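Local coordinates for ScaE cell-surface anchored scaffoldin protein (Ruminococcus flavefaciens, PDB 2ZF9), which probably holds cellulosome components at the bacterial cell surface, its type III cohesin module, the part described here, binding dockerin modules, at residues Asp136-Gly140 with Val187-Thr191; Ala86-Ala90 with Leu126-Val130; Gly115-Asn119 with Thr160-Lys164. One frame throughout, in Å; residues are numbered along the deposited sequence.

Contact 1 (Asp136-Gly140 with Val187-Thr191); sequences DAQPG and VESTT
Val187 packs its branched side chain against the backbone of Gln138 and Pro139, and this is the tight half of the contact. Its CB lies 3.3 Å from Gln138 O, while the two methyls part: CG1, anti to the backbone N (chi1 -173°), reaches Pro139 CA at 3.7 Å, and CG2 turns to Ala137 CB at 4.1 Å. Ala43 and Ala46 also touch this valine, which is buried together with Ala137. A single hydrogen bond joins the two backbones, Gly140 N to Val187 O at 2.9 Å; the donor sits 44° out of the carbonyl plane. Next to it Pro139 CA approaches Glu188 O at 3.3 Å in a CA-H...O contact. Towards solvent the fit slackens. The Pro139 ring and the Thr190 side chain run side by side in the same direction, OG1 of Thr190 being 3.7 Å from Pro139 CB, and Ser189 OG comes no nearer than 3.8 Å to Gly140 CA. Gly140 has a positive phi of 90°, where a side chain would collide with the preceding carbonyl oxygen. By one backbone hydrogen bond and close fit, the contact ties strand 180-187 to the loop before strand 142-149, probably depending little on charge.

Contact 2 (Ala86-Ala90 with Leu126-Val130); sequences ALATA and LWSFV
Thr89 and Ser128 form an antiparallel hydrogen-bonded pair that adds the short strand 89-90 to strand 124-132 of the cohesin module. Thr89 N donates to Ser128 O at 2.9 Å, and Ser128 N returns a bond to Thr89 O. Ala90 and Trp127 follow as the non-hydrogen-bonded pair, and the indole does most of the side-chain work. From its CB, Trp127 sends CG anti to the carbonyl carbon (chi1 -68°), which brings the six-membered ring against the backbone of Thr89 and Ala90. CD2 lies 4.2 Å from Ala90 CA; CE3 meets Thr89 C at 3.4 Å and also Ala88 CB; CZ3 touches Ala90 N at 3.4 Å; and CH2 comes to Ala90 CB. That methyl stands over the ring face in a CH-pi contact, 20° off the normal, while Lys100 and Ala102 of strand 99-106 also touch the indole. A serine in place of Trp127 would probably leave the methyls of Ala88 and Ala90 without their aromatic partner and open a gap beside strand 89-90. Leu126 and Trp127 both face Leu55, a classic beta bulge along the other edge of strand 124-132, where it pairs with strand 50-58. Beyond the paired residues one water bridges the two segments, donating to Leu87 O at 2.7 Å and accepting from Val130 N.

Contact 3 (Gly115-Asn119 with Thr160-Lys164); sequences GSSTN and TNVKK
Asn119 and Val162 share the one direct hydrogen bond of this contact: Val162 N donates to Asn119 OD1 at 2.8 Å, in the carbonyl plane and on a lone pair of the amide oxygen. The Asn119 side chain gets there with CG anti to its own carbonyl carbon (chi1 -64°), which brings the amide towards the opposite loop. The other end of the same amide works through water, as Asn119 ND2 and Lys163 N each donate to one molecule, both at 3.0 Å. Asn119 therefore meets two successive backbone N-H groups, one directly and one by a bridge, and this is likely to fix the rotation of its amide. Asn161 directs its own amide elsewhere: ND2 hydrogen-bonds Asp165 OD1, and OD1 accepts a weak bond from Lys164 N. Van der Waals contacts make up the remainder. The CB of Asn161, not its amide, sits 3.2 Å from Asn119 OD1. In the conformer described, Val162 CG1 lies 3.7 Å from Thr118 C and also approaches Ser116 O, a contact that the second conformer makes doubtful. Ala65 lies against both Asn119 and Val162. What results is a loop-to-loop contact at the surface, an asparagine amide of the loop after strand 109-115 holding the backbone of the loop that leads into helix 166-178.

Contact 2 lies nearest the middle of the module, about 10 Å from the chain centre, whereas contacts 1 and 3 sit on opposite sides of that centre, their own centres about 43 Å apart. No two of the three touch. Strand 124-132 connects them in sequence: it carries half of contact 2, follows the first loop of contact 3 and precedes the first loop of contact 1. Chemistry changes with place. Closer to the centre, in a partly buried contact, regular strand pairing is backed by an indole; at contact 1 a buried valine and one backbone bond carry the contact beside an exposed rim; at contact 3, a surface contact, a side-chain amide and a water replace strand pairing.

Contact 1 (Asp136-Gly140 with Val187-Thr191)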
loop_
_atom_site.group_PDB
_atom_site.type_symbol
_atom_site.label_atom_id
_atom_site.label_comp_id
_atom_site.label_asym_id
_atom_site.label_seq_id
_atom_site.Cartn_x
_atom_site.Cartn_y
_atom_site.Cartn_z
ATOM N N ASP A 136 -23.044 8.840 5.783
ATOM C CA ASP A 136 -23.135 10.280 6.020
ATOM C C ASP A 136 -22.170 11.123 5.200
ATOM O O ASP A 136 -22.061 12.321 5.440
ATOM C CB ASP A 136 -22.990 10.585 7.532
ATOM C CG ASP A 136 -21.619 10.213 8.089
ATOM O OD1 ASP A 136 -20.900 9.420 7.443
ATOM O OD2 ASP A 136 -21.263 10.711 9.185
ATOM N N ALA A 137 -21.468 10.514 4.242
ATOM C CA ALA A 137 -20.483 11.237 3.448
ATOM C C ALA A 137 -21.087 12.483 2.800
ATOM O O ALA A 137 -22.198 12.418 2.236
ATOM C CB ALA A 137 -19.881 10.323 2.369
ATOM N N GLN A 138 -20.322 13.573 2.846
ATOM C CA GLN A 138 -20.718 14.897 2.331
ATOM C C GLN A 138 -19.677 15.455 1.369
ATOM O O GLN A 138 -18.484 15.164 1.539
ATOM C CB GLN A 138 -20.846 15.906 3.498
ATOM C CG GLN A 138 -21.944 15.629 4.503
ATOM C CD GLN A 138 -23.308 15.654 3.857
ATOM O OE1 GLN A 138 -23.607 16.532 3.031
ATOM N NE2 GLN A 138 -24.146 14.673 4.205
ATOM N N PRO A 139 -20.095 16.345 0.431
ATOM C CA PRO A 139 -19.147 17.020 -0.464
ATOM C C PRO A 139 -18.011 17.572 0.363
ATOM O O PRO A 139 -18.252 18.102 1.454
ATOM C CB PRO A 139 -19.957 18.208 -1.034
ATOM C CG PRO A 139 -21.394 17.777 -0.950
ATOM C CD PRO A 139 -21.489 16.808 0.230
ATOM N N GLY A 140 -16.787 17.427 -0.134
ATOM C CA GLY A 140 -15.604 17.859 0.596
ATOM C C GLY A 140 -14.968 16.815 1.519
ATOM O O GLY A 140 -13.789 16.951 1.873
ATOM N N VAL A 187 -14.950 13.084 -1.520
ATOM C CA VAL A 187 -16.231 13.407 -2.164
ATOM C C VAL A 187 -16.037 14.759 -2.844
ATOM O O VAL A 187 -15.615 15.721 -2.208
ATOM C CB VAL A 187 -17.372 13.495 -1.132
ATOM C CG1 VAL A 187 -18.723 13.665 -1.843
ATOM C CG2 VAL A 187 -17.393 12.262 -0.230
ATOM N N GLU A 188 -16.339 14.821 -4.136
ATOM C CA GLU A 188 -16.253 16.081 -4.877
ATOM C C GLU A 188 -16.951 17.214 -4.110
ATOM O O GLU A 188 -18.075 17.057 -3.621
ATOM C CB GLU A 188 -16.883 15.921 -6.274
ATOM C CG GLU A 188 -16.563 17.068 -7.230
ATOM C CD GLU A 188 -15.211 16.912 -7.906
ATOM O OE1 GLU A 188 -14.267 17.674 -7.574
ATOM O OE2 GLU A 188 -15.088 16.013 -8.769
ATOM N N SER A 189 -16.248 18.333 -3.982
ATOM C CA SER A 189 -16.811 19.584 -3.472
ATOM C C SER A 189 -17.849 20.163 -4.423
ATOM O O SER A 189 -17.681 20.107 -5.639
ATOM C CB SER A 189 -15.693 20.609 -3.333
ATOM O OG SER A 189 -14.912 20.298 -2.217
ATOM N N THR A 190 -18.898 20.748 -3.863
ATOM C CA THR A 190 -19.956 21.350 -4.668
ATOM C C THR A 190 -19.392 22.442 -5.592
ATOM O O THR A 190 -18.666 23.346 -5.148
ATOM C CB THR A 190 -21.093 21.911 -3.794
ATOM O OG1 THR A 190 -21.604 20.862 -2.958
ATOM C CG2 THR A 190 -22.237 22.438 -4.674
ATOM N N THR A 191 -19.697 22.308 -6.884
ATOM C CA THR A 191 -19.284 23.292 -7.877
ATOM C C THR A 191 -20.150 24.540 -7.742
ATOM O O THR A 191 -21.313 24.468 -7.297
ATOM C CB THR A 191 -19.448 22.766 -9.304
ATOM O OG1 THR A 191 -20.846 22.603 -9.579
ATOM C CG2 THR A 191 -18.718 21.433 -9.473
#

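Contact 2 (Ala86-Ala90 with Leu126-Val130)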
loop_
_atom_site.group_PDB
_atom_site.type_symbol
_atom_site.label_atom_id
_atom_site.label_comp_id
_atom_site.label_asym_id
_atom_site.label_seq_id
_atom_site.Cartn_x
_atom_site.Cartn_y
_atom_site.Cartn_z
ATOM N N ALA A 86 -11.933 -13.077 1.087
ATOM C CA ALA A 86 -10.603 -12.458 0.913
ATOM C C ALA A 86 -10.632 -10.953 1.197
ATOM O O ALA A 86 -11.540 -10.223 0.709
ATOM C CB ALA A 86 -10.084 -12.714 -0.498
ATOM N N LEU A 87 -9.636 -10.473 1.940
ATOM C CA LEU A 87 -9.580 -9.051 2.321
ATOM C C LEU A 87 -8.998 -8.206 1.213
ATOM O O LEU A 87 -9.293 -7.020 1.110
ATOM C CB LEU A 87 -8.723 -8.863 3.556
ATOM C CG LEU A 87 -9.215 -9.570 4.818
ATOM C CD1 LEU A 87 -8.315 -9.137 5.931
ATOM C CD2 LEU A 87 -10.666 -9.222 5.123
ATOM N N ALA A 88 -8.138 -8.826 0.400
ATOM C CA ALA A 88 -7.575 -8.173 -0.778
ATOM C C ALA A 88 -7.202 -9.285 -1.753
ATOM O O ALA A 88 -7.091 -10.437 -1.345
ATOM C CB ALA A 88 -6.344 -7.373 -0.403
ATOM N N THR A 89 -7.023 -8.918 -3.019
ATOM C CA THR A 89 -6.654 -9.845 -4.090
ATOM C C THR A 89 -5.378 -9.357 -4.782
ATOM O O THR A 89 -5.290 -8.182 -5.196
ATOM C CB THR A 89 -7.797 -9.835 -5.104
ATOM O OG1 THR A 89 -8.926 -10.459 -4.490
ATOM C CG2 THR A 89 -7.410 -10.617 -6.398
ATOM N N ALA A 90 -4.389 -10.248 -4.932
ATOM C CA ALA A 90 -3.143 -9.858 -5.603
ATOM C C ALA A 90 -3.379 -9.476 -7.063
ATOM O O ALA A 90 -4.183 -10.103 -7.763
ATOM C CB ALA A 90 -2.097 -11.006 -5.508
ATOM N N LEU A 126 -0.269 -4.294 -7.149
ATOM C CA LEU A 126 0.138 -5.366 -6.269
ATOM C C LEU A 126 -1.082 -5.968 -5.555
ATOM O O LEU A 126 -1.246 -7.219 -5.497
ATOM C CB LEU A 126 1.201 -4.849 -5.279
ATOM C CG LEU A 126 2.045 -5.860 -4.507
ATOM C CD1 LEU A 126 3.027 -6.525 -5.435
ATOM C CD2 LEU A 126 2.782 -5.195 -3.288
ATOM N N TRP A 127 -1.937 -5.095 -4.994
ATOM C CA TRP A 127 -3.122 -5.570 -4.279
ATOM C C TRP A 127 -4.300 -4.703 -4.625
ATOM O O TRP A 127 -4.157 -3.483 -4.803
ATOM C CB TRP A 127 -2.917 -5.532 -2.768
ATOM C CG TRP A 127 -1.932 -6.482 -2.299
ATOM C CD1 TRP A 127 -0.609 -6.222 -1.974
ATOM C CD2 TRP A 127 -2.149 -7.873 -2.044
ATOM N NE1 TRP A 127 0.001 -7.385 -1.581
ATOM C CE2 TRP A 127 -0.920 -8.409 -1.605
ATOM C CE3 TRP A 127 -3.269 -8.723 -2.155
ATOM C CZ2 TRP A 127 -0.769 -9.769 -1.255
ATOM C CZ3 TRP A 127 -3.118 -10.069 -1.811
ATOM C CH2 TRP A 127 -1.877 -10.574 -1.357
ATOM N N SER A 128 -5.459 -5.343 -4.761
ATOM C CA SER A 128 -6.692 -4.630 -4.920
ATOM C C SER A 128 -7.609 -4.967 -3.719
ATOM O O SER A 128 -7.591 -6.081 -3.212
ATOM C CB SER A 128 -7.297 -5.075 -6.270
ATOM O OG SER A 128 -8.618 -4.679 -6.355
ATOM N N PHE A 129 -8.430 -4.022 -3.281
ATOM C CA PHE A 129 -9.279 -4.217 -2.096
ATOM C C PHE A 129 -10.423 -3.204 -2.141
ATOM O O PHE A 129 -10.385 -2.249 -2.922
ATOM C CB PHE A 129 -8.471 -4.085 -0.766
ATOM C CG PHE A 129 -7.684 -2.775 -0.638
ATOM C CD1 PHE A 129 -6.494 -2.591 -1.345
ATOM C CD2 PHE A 129 -8.160 -1.726 0.180
ATOM C CE1 PHE A 129 -5.756 -1.404 -1.209
ATOM C CE2 PHE A 129 -7.426 -0.532 0.317
ATOM C CZ PHE A 129 -6.231 -0.376 -0.394
ATOM N N VAL A 130 -11.446 -3.432 -1.329
ATOM C CA VAL A 130 -12.661 -2.611 -1.404
ATOM C C VAL A 130 -12.908 -1.945 -0.048
ATOM O O VAL A 130 -12.960 -2.640 0.975
ATOM C CB VAL A 130 -13.910 -3.487 -1.786
ATOM C CG1 VAL A 130 -15.220 -2.689 -1.738
ATOM C CG2 VAL A 130 -13.730 -4.087 -3.193
HETATM O O HOH W 1 -11.538 -5.978 -0.036
#

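Contact 3 (Gly115-Asn119 with Thr160-Lys164)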
loop_
_atom_site.group_PDB
_atom_site.type_symbol
_atom_site.label_atom_id
_atom_site.label_comp_id
_atom_site.label_asym_id
_atom_site.label_seq_id
_atom_site.Cartn_x
_atom_site.Cartn_y
_atom_site.Cartn_z
ATOM N N GLY A 115 6.393 -13.134 -1.193
ATOM C CA GLY A 115 7.731 -13.729 -1.173
ATOM C C GLY A 115 7.927 -14.468 -2.465
ATOM O O GLY A 115 6.965 -14.723 -3.176
ATOM N N SER A 116 9.176 -14.842 -2.761
ATOM C CA SER A 116 9.472 -15.623 -3.944
ATOM C C SER A 116 10.922 -16.122 -3.857
ATOM O O SER A 116 11.708 -15.653 -2.998
ATOM C CB SER A 116 9.321 -14.755 -5.191
ATOM O OG SER A 116 8.990 -15.573 -6.292
ATOM N N SER A 117 11.275 -17.051 -4.739
ATOM C CA SER A 117 12.626 -17.638 -4.718
ATOM C C SER A 117 13.583 -16.839 -5.595
ATOM O O SER A 117 14.785 -17.007 -5.481
ATOM C CB SER A 117 12.596 -19.110 -5.168
ATOM O OG SER A 117 12.038 -19.221 -6.473
ATOM N N THR A 118 13.052 -15.973 -6.454
ATOM C CA THR A 118 13.864 -15.059 -7.285
ATOM C C THR A 118 13.171 -13.679 -7.280
ATOM O O THR A 118 12.030 -13.565 -6.853
ATOM C CB THR A 118 13.950 -15.503 -8.777
ATOM O OG1 THR A 118 12.625 -15.501 -9.338
ATOM C CG2 THR A 118 14.553 -16.906 -8.931
ATOM N N ASN A 119 13.860 -12.647 -7.773
ATOM C CA ASN A 119 13.321 -11.300 -7.767
ATOM C C ASN A 119 12.386 -11.089 -8.952
ATOM O O ASN A 119 12.695 -10.345 -9.889
ATOM C CB ASN A 119 14.449 -10.254 -7.746
ATOM C CG ASN A 119 15.259 -10.324 -6.483
ATOM O OD1 ASN A 119 14.696 -10.453 -5.396
ATOM N ND2 ASN A 119 16.598 -10.232 -6.604
ATOM N N THR A 160 11.835 -5.571 -0.351
ATOM C CA THR A 160 13.254 -5.925 -0.492
ATOM C C THR A 160 13.391 -7.118 -1.425
ATOM O O THR A 160 12.391 -7.568 -1.987
ATOM C CB THR A 160 13.946 -6.180 0.911
ATOM O OG1 THR A 160 15.370 -6.155 0.769
ATOM C CG2 THR A 160 13.467 -7.483 1.606
ATOM N N ASN A 161 14.631 -7.574 -1.633
ATOM C CA ASN A 161 14.912 -8.614 -2.630
ATOM C C ASN A 161 15.182 -9.966 -1.960
ATOM O O ASN A 161 15.199 -10.037 -0.722
ATOM C CB ASN A 161 16.046 -8.168 -3.588
ATOM C CG ASN A 161 17.352 -7.838 -2.875
ATOM O OD1 ASN A 161 17.530 -8.156 -1.700
ATOM N ND2 ASN A 161 18.278 -7.201 -3.598
ATOM N N VAL A 162 15.392 -11.041 -2.715
ATOM C CA VAL A 162 15.505 -12.334 -2.035
ATOM C C VAL A 162 16.746 -12.429 -1.134
ATOM O O VAL A 162 16.669 -13.022 -0.063
ATOM C CB VAL A 162 15.361 -13.586 -2.958
ATOM C CG1 VAL A 162 14.047 -13.550 -3.724
ATOM C CG2 VAL A 162 16.522 -13.723 -3.908
ATOM N N LYS A 163 17.863 -11.814 -1.527
ATOM C CA LYS A 163 19.069 -11.954 -0.707
ATOM C C LYS A 163 19.173 -10.999 0.481
ATOM O O LYS A 163 19.972 -11.218 1.398
ATOM C CB LYS A 163 20.300 -11.814 -1.568
ATOM C CG LYS A 163 20.625 -13.078 -2.339
ATOM C CD LYS A 163 21.754 -12.802 -3.303
ATOM C CE LYS A 163 22.172 -14.082 -4.029
ATOM N NZ LYS A 163 23.389 -13.757 -4.832
ATOM N N LYS A 164 18.380 -9.930 0.446
ATOM C CA LYS A 164 18.515 -8.807 1.376
ATOM C C LYS A 164 19.943 -8.313 1.462
ATOM O O LYS A 164 20.492 -8.144 2.542
ATOM C CB LYS A 164 17.974 -9.177 2.754
ATOM C CG LYS A 164 16.494 -9.381 2.780
ATOM C CD LYS A 164 15.973 -9.247 4.199
ATOM C CE LYS A 164 16.152 -7.821 4.724
ATOM N NZ LYS A 164 15.505 -7.586 6.056
HETATM O O HOH W 2 18.363 -10.833 -4.315
#